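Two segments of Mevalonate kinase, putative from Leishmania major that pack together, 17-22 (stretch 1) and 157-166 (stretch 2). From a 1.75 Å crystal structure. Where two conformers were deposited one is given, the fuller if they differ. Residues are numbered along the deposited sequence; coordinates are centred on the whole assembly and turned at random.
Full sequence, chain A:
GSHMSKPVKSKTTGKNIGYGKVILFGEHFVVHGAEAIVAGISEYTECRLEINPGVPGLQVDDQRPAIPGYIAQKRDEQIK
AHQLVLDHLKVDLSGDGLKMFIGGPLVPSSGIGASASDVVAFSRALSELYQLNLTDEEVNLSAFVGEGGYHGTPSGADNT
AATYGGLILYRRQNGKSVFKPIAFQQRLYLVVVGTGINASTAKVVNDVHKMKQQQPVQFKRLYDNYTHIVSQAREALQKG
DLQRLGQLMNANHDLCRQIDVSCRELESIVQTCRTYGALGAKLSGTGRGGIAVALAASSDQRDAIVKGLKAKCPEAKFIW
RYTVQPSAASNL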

ATOM      1  N   ILE A  17      11.314  -6.060   7.966  1.00  8.40           N
ATOM      2  CA  ILE A  17      10.705  -5.605   6.731  1.00  8.73           C
ATOM      3  C   ILE A  17       9.318  -5.000   6.954  1.00  8.73           C
ATOM      4  O   ILE A  17       8.675  -5.253   7.985  1.00  7.95           O
ATOM      5  CB  ILE A  17      10.600  -6.790   5.733  1.00  9.12           C
ATOM      6  CG1 ILE A  17       9.504  -7.768   6.174  1.00  9.50           C
ATOM      7  CG2 ILE A  17      11.972  -7.495   5.549  1.00  9.55           C
ATOM      8  CD1 ILE A  17       9.321  -8.967   5.266  1.00 12.54           C
ATOM      9  N   GLY A  18       8.851  -4.270   5.945  1.00  8.09           N
ATOM     10  CA  GLY A  18       7.451  -3.798   5.861  1.00  9.70           C
ATOM     11  C   GLY A  18       6.939  -4.102   4.465  1.00  9.09           C
ATOM     12  O   GLY A  18       7.628  -3.817   3.486  1.00  7.93           O
ATOM     13  N   TYR A  19       5.758  -4.719   4.363  1.00  7.02           N
ATOM     14  CA  TYR A  19       5.207  -5.066   3.050  1.00  7.02           C
ATOM     15  C   TYR A  19       4.628  -3.864   2.312  1.00  7.52           C
ATOM     16  O   TYR A  19       4.163  -2.909   2.950  1.00  9.06           O
ATOM     17  CB  TYR A  19       4.150  -6.151   3.187  1.00  8.50           C
ATOM     18  CG  TYR A  19       4.599  -7.361   3.971  1.00 10.35           C
ATOM     19  CD1 TYR A  19       5.470  -8.299   3.416  1.00 13.18           C
ATOM     20  CD2 TYR A  19       4.166  -7.562   5.289  1.00 11.88           C
ATOM     21  CE1 TYR A  19       5.873  -9.425   4.141  1.00 13.50           C
ATOM     22  CE2 TYR A  19       4.569  -8.691   6.017  1.00 11.98           C
ATOM     23  CZ  TYR A  19       5.417  -9.613   5.419  1.00 14.10           C
ATOM     24  OH  TYR A  19       5.850 -10.722   6.123  1.00 19.45           O
ATOM     25  N   GLY A  20       4.680  -3.909   0.974  1.00  5.62           N
ATOM     26  CA  GLY A  20       3.909  -2.984   0.141  1.00 10.11           C
ATOM     27  C   GLY A  20       2.418  -3.251   0.217  1.00 11.34           C
ATOM     28  O   GLY A  20       1.995  -4.211   0.855  1.00  9.47           O
ATOM     29  N   LYS A  21       1.632  -2.399  -0.444  1.00 12.27           N
ATOM     30  CA  LYS A  21       0.171  -2.412  -0.327  1.00 13.70           C
ATOM     31  C   LYS A  21      -0.516  -2.038  -1.631  1.00 13.62           C
ATOM     32  O   LYS A  21      -0.121  -1.074  -2.285  1.00 11.50           O
ATOM     33  CB  LYS A  21      -0.284  -1.400   0.743  1.00 14.35           C
ATOM     34  CG  LYS A  21      -1.816  -1.242   0.809  1.00 18.50           C
ATOM     35  CD  LYS A  21      -2.277   0.218   0.809  1.00 18.31           C
ATOM     36  CE  LYS A  21      -1.790   1.017  -0.408  1.00 16.78           C
ATOM     37  NZ  LYS A  21      -2.407   2.370  -0.477  1.00 21.53           N
ATOM     38  N   VAL A  22      -1.566  -2.775  -1.987  1.00 11.17           N
ATOM     39  CA  VAL A  22      -2.487  -2.318  -3.035  1.00 12.14           C
ATOM     40  C   VAL A  22      -3.930  -2.416  -2.521  1.00 10.97           C
ATOM     41  O   VAL A  22      -4.247  -3.289  -1.734  1.00 12.38           O
ATOM     42  CB  VAL A  22      -2.357  -3.095  -4.396  1.00 12.97           C
ATOM     43  CG1 VAL A  22      -0.903  -3.161  -4.864  1.00 14.35           C
ATOM     44  CG2 VAL A  22      -2.945  -4.492  -4.312  1.00 15.73           C
ATOM     45  N   ALA A 157      -4.717   2.011   6.826  1.00 18.17           N
ATOM     46  CA  ALA A 157      -4.637   0.848   5.936  1.00 16.96           C
ATOM     47  C   ALA A 157      -3.234   0.562   5.431  1.00 16.36           C
ATOM     48  O   ALA A 157      -2.895  -0.595   5.201  1.00 14.68           O
ATOM     49  CB  ALA A 157      -5.622   0.949   4.769  1.00 18.31           C
ATOM     50  N   ASP A 158      -2.416   1.600   5.266  1.00 15.15           N
ATOM     51  CA  ASP A 158      -1.073   1.377   4.734  1.00 15.74           C
ATOM     52  C   ASP A 158      -0.171   0.709   5.774  1.00 14.33           C
ATOM     53  O   ASP A 158       0.464  -0.298   5.477  1.00 13.75           O
ATOM     54  CB  ASP A 158      -0.443   2.670   4.217  1.00 15.10           C
ATOM     55  CG  ASP A 158      -1.118   3.200   2.965  1.00 19.55           C
ATOM     56  OD1 ASP A 158      -2.223   2.709   2.578  1.00 19.95           O
ATOM     57  OD2 ASP A 158      -0.605   4.133   2.301  1.00 22.50           O
ATOM     58  N   ASN A 159      -0.131   1.264   6.987  1.00 14.15           N
ATOM     59  CA  ASN A 159       0.650   0.663   8.066  1.00 12.99           C
ATOM     60  C   ASN A 159       0.161  -0.725   8.443  1.00 12.17           C
ATOM     61  O   ASN A 159       0.963  -1.613   8.728  1.00 12.94           O
ATOM     62  CB  ASN A 159       0.782   1.563   9.306  1.00 12.47           C
ATOM     63  CG  ASN A 159      -0.524   2.194   9.740  1.00 15.38           C
ATOM     64  OD1 ASN A 159      -0.913   3.264   9.241  1.00 15.47           O
ATOM     65  ND2 ASN A 159      -1.184   1.579  10.722  1.00 13.38           N
ATOM     66  N   THR A 160      -1.150  -0.923   8.422  1.00 12.29           N
ATOM     67  CA  THR A 160      -1.688  -2.211   8.826  1.00 11.63           C
ATOM     68  C   THR A 160      -1.294  -3.292   7.798  1.00 10.81           C
ATOM     69  O   THR A 160      -0.872  -4.394   8.165  1.00 10.80           O
ATOM     70  CB  THR A 160      -3.224  -2.113   9.031  1.00 12.56           C
ATOM     71  OG1 THR A 160      -3.512  -1.193  10.102  1.00 14.10           O
ATOM     72  CG2 THR A 160      -3.768  -3.431   9.567  1.00 13.43           C
ATOM     73  N   ALA A 161      -1.405  -2.983   6.507  1.00 12.89           N
ATOM     74  CA  ALA A 161      -0.958  -3.910   5.467  1.00 11.83           C
ATOM     75  C   ALA A 161       0.556  -4.158   5.556  1.00 11.48           C
ATOM     76  O   ALA A 161       1.028  -5.292   5.438  1.00 10.50           O
ATOM     77  CB  ALA A 161      -1.304  -3.347   4.070  1.00 13.96           C
ATOM     78  N   ALA A 162       1.315  -3.084   5.741  1.00 10.80           N
ATOM     79  CA  ALA A 162       2.767  -3.194   5.854  1.00  9.52           C
ATOM     80  C   ALA A 162       3.219  -4.042   7.065  1.00 10.82           C
ATOM     81  O   ALA A 162       4.203  -4.787   6.983  1.00  9.56           O
ATOM     82  CB  ALA A 162       3.394  -1.798   5.880  1.00  9.92           C
ATOM     83  N   THR A 163       2.492  -3.949   8.172  0.50 10.06           N
ATOM     84  CA  THR A 163       2.850  -4.705   9.375  0.50 12.86           C
ATOM     85  C   THR A 163       2.449  -6.176   9.294  0.50 11.37           C
ATOM     86  O   THR A 163       3.230  -7.059   9.673  0.50 11.74           O
ATOM     87  CB  THR A 163       2.211  -4.096  10.626  0.50 11.01           C
ATOM     88  OG1 THR A 163       0.800  -3.990  10.423  0.50 16.45           O
ATOM     89  CG2 THR A 163       2.661  -2.666  10.828  0.50 12.44           C
ATOM     90  N   TYR A 164       1.230  -6.431   8.816  1.00 12.44           N
ATOM     91  CA  TYR A 164       0.652  -7.782   8.845  1.00 11.61           C
ATOM     92  C   TYR A 164       0.745  -8.552   7.532  1.00 11.93           C
ATOM     93  O   TYR A 164       0.737  -9.764   7.558  1.00 10.71           O
ATOM     94  CB  TYR A 164      -0.836  -7.753   9.290  1.00 12.03           C
ATOM     95  CG  TYR A 164      -1.060  -7.264  10.706  1.00 12.04           C
ATOM     96  CD1 TYR A 164      -0.839  -8.107  11.801  1.00 14.37           C
ATOM     97  CD2 TYR A 164      -1.439  -5.941  10.953  1.00 12.63           C
ATOM     98  CE1 TYR A 164      -1.033  -7.650  13.114  1.00 13.24           C
ATOM     99  CE2 TYR A 164      -1.621  -5.471  12.245  1.00 13.55           C
ATOM    100  CZ  TYR A 164      -1.415  -6.329  13.324  1.00 14.72           C
ATOM    101  OH  TYR A 164      -1.599  -5.852  14.594  1.00 15.33           O
ATOM    102  N   GLY A 165       0.780  -7.859   6.393  1.00 11.21           N
ATOM    103  CA  GLY A 165       0.687  -8.510   5.075  1.00 12.99           C
ATOM    104  C   GLY A 165      -0.650  -9.210   4.824  1.00 13.62           C
ATOM    105  O   GLY A 165      -1.566  -9.133   5.652  1.00 14.01           O
ATOM    106  N   GLY A 166      -0.760  -9.878   3.677  1.00 15.45           N
ATOM    107  CA  GLY A 166      -1.943 -10.687   3.346  1.00 16.41           C
ATOM    108  C   GLY A 166      -3.136  -9.845   2.921  1.00 15.08           C
ATOM    109  O   GLY A 166      -2.982  -8.678   2.613  1.00 16.44           O
TER
HETATM  110  O   HOH W   1       6.096  -6.340   8.565  1.00 11.01           O
HETATM  111  O   HOH W   2       3.167 -11.575   7.752  1.00 19.87           O

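A helix can dock closely on a strand where its facing residues are small, and the pairing of residues 157-166 with strand 17-22 of this putative mevalonate kinase illustrates the principle. The two axes approach to 5.6 Å, their directions 125° apart, and the contact buries 354 Å² counted over both sides.

The first strong anchor along the helix is Asp 158. Its CA-to-CB bond points sideways, but chi1 near -69° (m) brings the carboxylate nearer the strand, where Asp 158 OD1 forms a salt bridge with Lys 21 NZ at 3.1 Å. Lys 21 starts toward the helix with chi1 t, then leaves the usual wells at chi2 (-132°) and bends at chi3 (p). The chain thus runs alongside the carboxylate, and Lys 21 CD also lies 3.1 Å from Asp 158 OD1. A long aliphatic stem ending in a charge suits this place, since the stem packs while the ammonium group pairs. Asn 159 and Thr 160 contribute no contact to the strand.

One helical turn beyond Asp 158, Ala 161 points toward the strand. Its methyl meets the lysine stem, with Ala 161 CB 3.9 Å from Lys 21 CG, and its carbonyl oxygen lies near the ring plane of Tyr 19, 3.9 Å from Tyr 19 CD2.

Ala 162 is the centre of the backbone contact. Its CA comes within 4.2 Å of Tyr 19 CA, an approach to which its single methyl, directed sideways, adds little bulk. Tyr 19 N donates a hydrogen bond to Ala 162 O at 3.0 Å, with a nearly straight angle of 162°. This carbonyl therefore receives a proton from the strand, and Gly 18 CA adds a CA-H...O contact to Ala 162 O at 3.6 Å. In the reverse sense, Ala 162 CA approaches Tyr 19 O at 3.2 Å. Water 1 extends the join: its oxygen lies 2.9 Å from Ala 162 O and 2.9 Å from Ile 17 O.

The CA-to-CB bonds of Thr 163 and Tyr 164 point away from the strand, but their backbones border the Tyr 19 ring: Thr 163 O lies at its edge, 4.2 Å from Tyr 19 CE2. Water 2 links the end of the ring to the helix, lying 3.3 Å from Tyr 19 OH and donating to Tyr 164 O at 3.0 Å.

Gly 165 leaves the helix with positive phi, a conformation that favours glycine. Its N sits 3.6 Å from Tyr 19 CD2, and a CB here would fall only 3.1 Å from Tyr 19 CE2. Gly 166, also at positive phi, lies beyond the contact.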